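Local atomic coordinates of superoxide dismutase [Ni] (Streptomyces coelicolor, PDB entry 1T6U), a protein that catalyses the disproportionation of superoxide to hydrogen peroxide and dioxygen at a nickel centre, working as a hollow, roughly spherical homohexamer. Residues Y62-P65 against P66-E69; L74-L77 against V78-L82. The protein carries 1 engineered substitution. All coordinates share one frame; numbering follows the deposited sequence.

Contact 1: Y62-P65 against P66-E69; sequences YFKP and PHFE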
loop_
_atom_site.group_PDB
_atom_site.type_symbol
_atom_site.label_atom_id
_atom_site.label_comp_id
_atom_site.label_asym_id
_atom_site.label_seq_id
_atom_site.Cartn_x
_atom_site.Cartn_y
_atom_site.Cartn_z
ATOM N N TYR A 62 0.504 20.447 -8.864
ATOM C CA TYR A 62 0.086 21.135 -10.098
ATOM C C TYR A 62 0.034 22.629 -9.907
ATOM O O TYR A 62 0.647 23.431 -10.658
ATOM C CB TYR A 62 -1.282 20.597 -10.608
ATOM C CG TYR A 62 -1.680 21.490 -11.779
ATOM C CD1 TYR A 62 -1.145 21.306 -13.039
ATOM C CD2 TYR A 62 -2.596 22.506 -11.619
ATOM C CE1 TYR A 62 -1.490 22.106 -14.116
ATOM C CE2 TYR A 62 -2.941 23.334 -12.688
ATOM C CZ TYR A 62 -2.395 23.130 -13.945
ATOM O OH TYR A 62 -2.720 23.916 -15.026
ATOM N N PHE A 63 -0.698 23.110 -8.909
ATOM C CA PHE A 63 -0.894 24.561 -8.743
ATOM C C PHE A 63 0.375 25.223 -8.225
ATOM O O PHE A 63 1.109 24.663 -7.406
ATOM C CB PHE A 63 -2.096 24.812 -7.829
ATOM C CG PHE A 63 -3.455 24.532 -8.487
ATOM C CD1 PHE A 63 -4.320 23.541 -8.020
ATOM C CD2 PHE A 63 -3.862 25.288 -9.585
ATOM C CE1 PHE A 63 -5.566 23.290 -8.574
ATOM C CE2 PHE A 63 -5.090 25.052 -10.130
ATOM C CZ PHE A 63 -5.922 24.075 -9.639
ATOM N N LYS A 64 0.609 26.422 -8.753
ATOM C CA LYS A 64 1.832 27.170 -8.486
ATOM C C LYS A 64 1.512 28.610 -8.094
ATOM O O LYS A 64 0.389 29.069 -8.184
ATOM C CB LYS A 64 2.746 27.254 -9.676
ATOM C CG LYS A 64 2.985 25.987 -10.436
ATOM C CD LYS A 64 4.227 25.246 -10.027
ATOM C CE LYS A 64 4.209 23.794 -10.503
ATOM N NZ LYS A 64 5.525 23.345 -11.035
ATOM N N PRO A 65 2.532 29.317 -7.625
ATOM C CA PRO A 65 2.312 30.681 -7.102
ATOM C C PRO A 65 1.433 31.622 -7.905
ATOM O O PRO A 65 0.550 32.358 -7.419
ATOM C CB PRO A 65 3.784 31.152 -7.055
ATOM C CG PRO A 65 4.433 29.899 -6.495
ATOM C CD PRO A 65 3.933 28.881 -7.510
ATOM N N PRO A 66 1.592 31.717 -9.217
ATOM C CA PRO A 66 0.736 32.606 -10.008
ATOM C C PRO A 66 -0.727 32.238 -9.925
ATOM O O PRO A 66 -1.587 33.120 -9.973
ATOM C CB PRO A 66 1.254 32.371 -11.440
ATOM C CG PRO A 66 2.652 31.878 -11.244
ATOM C CD PRO A 66 2.606 31.024 -10.014
ATOM N N HIS A 67 -0.976 30.927 -9.793
ATOM C CA HIS A 67 -2.357 30.485 -9.637
ATOM C C HIS A 67 -2.922 30.935 -8.292
ATOM O O HIS A 67 -4.077 31.380 -8.182
ATOM C CB HIS A 67 -2.401 28.960 -9.800
ATOM C CG HIS A 67 -1.857 28.359 -11.049
ATOM N ND1 HIS A 67 -1.115 27.207 -11.061
ATOM C CD2 HIS A 67 -1.913 28.735 -12.353
ATOM C CE1 HIS A 67 -0.753 26.885 -12.268
ATOM N NE2 HIS A 67 -1.229 27.822 -13.095
ATOM N N PHE A 68 -2.135 30.847 -7.205
ATOM C CA PHE A 68 -2.568 31.258 -5.871
ATOM C C PHE A 68 -2.772 32.767 -5.818
ATOM O O PHE A 68 -3.630 33.216 -5.063
ATOM C CB PHE A 68 -1.611 30.779 -4.769
ATOM C CG PHE A 68 -1.530 29.265 -4.753
ATOM C CD1 PHE A 68 -0.313 28.652 -4.847
ATOM C CD2 PHE A 68 -2.656 28.468 -4.662
ATOM C CE1 PHE A 68 -0.149 27.285 -4.838
ATOM C CE2 PHE A 68 -2.495 27.088 -4.678
ATOM C CZ PHE A 68 -1.266 26.490 -4.806
ATOM N N GLU A 69 -2.031 33.531 -6.603
ATOM C CA GLU A 69 -2.272 34.981 -6.668
ATOM C C GLU A 69 -3.556 35.286 -7.449
ATOM O O GLU A 69 -4.366 36.131 -7.016
ATOM C CB GLU A 69 -1.023 35.649 -7.247
ATOM C CG GLU A 69 -0.784 37.047 -6.690
ATOM C CD GLU A 69 0.041 37.992 -7.515
ATOM O OE1 GLU A 69 -0.467 39.108 -7.820
ATOM O OE2 GLU A 69 1.213 37.696 -7.864
#
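The ring of Phe63 turns an edge to the face of His67 in an offset edge-to-face pair, planes at 85°, with CD2 of Phe63 3.7 Å from ND1 of His67. One face of Phe63 carries CD2 of Tyr62. The Tyr62 and His67 planes are nearly parallel but so slid apart that they barely overlap, which completes an aromatic cluster. It lies beside the N-cap of helix 65-70: Lys64 is the cap, and its backbone N gives a hydrogen bond of 3.0 Å to ND1 of His67, the third residue of the helix, whose side chain thus reaches back to the cap. The bond is fairly straight, but the donor stands 26° out of the imidazole plane. With CG anti to the carbonyl carbon (chi1 -56°), His67 brings its ring edge back against the chain it follows. Replacing this imidazole by an alanine is likely to leave the Lys64 N-H without its acceptor and the Phe63 edge without its facing ring. Pro65 and Pro66, which have no N-H to give, fill the first turn. The Tyr62 hydroxyl bonds to Thr114, and the side chain of Tyr62 lies about 9 Å from a nickel ion. Lys64 O accepts from Phe68 N at 3.2 Å and more weakly from His67 N, while the Phe68 ring passes obliquely by Phe63, its CZ 3.6 Å from Phe63 CB.

Contact 2: L74-L77 against V78-L82; sequences LHQL and VNDTL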
loop_
_atom_site.group_PDB
_atom_site.type_symbol
_atom_site.label_atom_id
_atom_site.label_comp_id
_atom_site.label_asym_id
_atom_site.label_seq_id
_atom_site.Cartn_x
_atom_site.Cartn_y
_atom_site.Cartn_z
ATOM N N LEU A 74 -8.237 29.773 -3.549
ATOM C CA LEU A 74 -7.906 28.401 -3.904
ATOM C C LEU A 74 -7.340 27.595 -2.758
ATOM O O LEU A 74 -7.710 26.448 -2.524
ATOM C CB LEU A 74 -6.922 28.422 -5.091
ATOM C CG LEU A 74 -6.548 27.023 -5.593
ATOM C CD1 LEU A 74 -7.768 26.147 -5.917
ATOM C CD2 LEU A 74 -5.650 27.108 -6.826
ATOM N N HIS A 75 -6.451 28.208 -1.969
ATOM C CA HIS A 75 -5.965 27.500 -0.787
ATOM C C HIS A 75 -7.086 27.034 0.126
ATOM O O HIS A 75 -7.113 25.874 0.537
ATOM C CB HIS A 75 -5.013 28.397 0.031
ATOM C CG HIS A 75 -3.659 28.597 -0.529
ATOM N ND1 HIS A 75 -2.988 27.647 -1.255
ATOM C CD2 HIS A 75 -2.817 29.646 -0.450
ATOM C CE1 HIS A 75 -1.782 28.124 -1.605
ATOM N NE2 HIS A 75 -1.667 29.349 -1.122
ATOM N N GLN A 76 -7.991 27.946 0.476
ATOM C CA GLN A 76 -9.123 27.616 1.354
ATOM C C GLN A 76 -10.080 26.667 0.676
ATOM O O GLN A 76 -10.662 25.799 1.368
ATOM C CB GLN A 76 -9.868 28.864 1.814
ATOM C CG GLN A 76 -10.898 28.572 2.889
ATOM C CD GLN A 76 -10.310 28.125 4.197
ATOM O OE1 GLN A 76 -9.410 28.756 4.752
ATOM N NE2 GLN A 76 -10.800 27.008 4.734
ATOM N N LEU A 77 -10.251 26.792 -0.625
ATOM C CA LEU A 77 -11.086 25.852 -1.345
ATOM C C LEU A 77 -10.534 24.438 -1.228
ATOM O O LEU A 77 -11.296 23.499 -0.950
ATOM C CB LEU A 77 -11.204 26.277 -2.797
ATOM C CG LEU A 77 -11.872 25.257 -3.736
ATOM C CD1 LEU A 77 -13.303 25.033 -3.300
ATOM C CD2 LEU A 77 -11.750 25.806 -5.152
ATOM N N VAL A 78 -9.231 24.262 -1.428
ATOM C CA VAL A 78 -8.688 22.894 -1.340
ATOM C C VAL A 78 -8.854 22.364 0.088
ATOM O O VAL A 78 -9.228 21.211 0.292
ATOM C CB VAL A 78 -7.234 22.874 -1.801
ATOM C CG1 VAL A 78 -6.581 21.534 -1.499
ATOM C CG2 VAL A 78 -7.134 23.194 -3.305
ATOM N N ASN A 79 -8.599 23.233 1.079
ATOM C CA ASN A 79 -8.756 22.807 2.482
ATOM C C ASN A 79 -10.190 22.376 2.773
ATOM O O ASN A 79 -10.383 21.336 3.390
ATOM C CB ASN A 79 -8.324 23.872 3.483
ATOM C CG ASN A 79 -8.052 23.309 4.867
ATOM O OD1 ASN A 79 -8.949 23.321 5.737
ATOM N ND2 ASN A 79 -6.832 22.840 5.069
ATOM N N ASP A 80 -11.159 23.168 2.314
ATOM C CA ASP A 80 -12.572 22.832 2.467
ATOM C C ASP A 80 -12.972 21.541 1.725
ATOM O O ASP A 80 -13.813 20.784 2.216
ATOM C CB ASP A 80 -13.439 23.978 1.944
ATOM C CG ASP A 80 -13.362 25.220 2.801
ATOM O OD1 ASP A 80 -12.779 25.149 3.898
ATOM O OD2 ASP A 80 -13.862 26.291 2.427
ATOM N N THR A 81 -12.360 21.336 0.576
ATOM C CA THR A 81 -12.624 20.098 -0.149
ATOM C C THR A 81 -12.166 18.898 0.651
ATOM O O THR A 81 -12.861 17.881 0.762
ATOM C CB THR A 81 -11.874 20.128 -1.486
ATOM O OG1 THR A 81 -12.283 21.272 -2.272
ATOM C CG2 THR A 81 -12.180 18.909 -2.337
ATOM N N LEU A 82 -10.967 18.980 1.214
ATOM C CA LEU A 82 -10.425 17.863 1.981
ATOM C C LEU A 82 -11.270 17.614 3.210
ATOM O O LEU A 82 -11.548 16.466 3.521
ATOM C CB LEU A 82 -8.956 18.111 2.340
ATOM C CG LEU A 82 -8.032 18.125 1.116
ATOM C CD1 LEU A 82 -6.609 18.512 1.494
ATOM C CD2 LEU A 82 -7.959 16.795 0.372
HETATM O O HOH W 1 -10.615 25.196 7.058
#
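Gln76 and Asp80, one turn apart on helix 74-89, are joined by a side-chain hydrogen bond from NE2 of Gln76 to OD1 of Asp80, 2.8 Å long and fairly straight. Gln76 sends CG anti to its own N and then bends at chi2 (67°), a fold that carries the amide along the helix toward the next turn. The acceptor lies in the amide plane, yet the bond comes down on OD1 from above the carboxylate, the two planes being 48° apart. The same NE2 also donates to a water, which in turn donates to OD1 of Asn79 at 2.8 Å; Lys83 is a further partner of that oxygen. Since OE1 of Gln76 takes a hydrogen bond from His75 of the second subunit, the amide is gripped at both ends and its rotation is probably fixed.

Thr81 folds its hydroxyl back onto the preceding turn. Its OG1 stands anti to the carbonyl carbon (chi1 -58°) and donates to O of Leu77 at 2.8 Å, from well above the carbonyl plane, while Thr81 N reaches the same oxygen at 2.9 Å. A buried hydroxyl is thus satisfied by the helix itself. Apolar contact is lighter: CD1 of Leu74 and CG2 of Val78 meet at 4.0 Å, and this methyl of Val78, lying beside its backbone N, also rests 3.4 Å from Leu74 O.

Different sides of this helix of the four-helix bundle meet different neighbours. Leu77 and Thr81 pack on helix 94-115; Val78 and Leu82 pack on helix 34-62 and also touch the second subunit, which His75, Gln76 and Asn79 reach as well.

Overall arrangement
Contact 1 is partly buried and lies toward the periphery of the chain, its centre about 19 Å from the chain's centre, whereas contact 2 is buried, at about 10 Å. The first shapes the turn from helix 34-62 into helix 65-70 by aromatic packing and capping; the second binds successive turns of helix 74-89 through amide, carboxylate and hydroxyl groups. The two helices follow one another in the chain and meet directly: Phe68 stacks on His75, and Phe63 and Phe68 both pack against Leu74. Each contact also meets the second subunit: Phe63 O hydrogen-bonds Lys83 of the second subunit, and Asn79 ND2 hydrogen-bonds Trp59 O of that subunit. Nickel lies near contact 1, while contact 2 is remote from it.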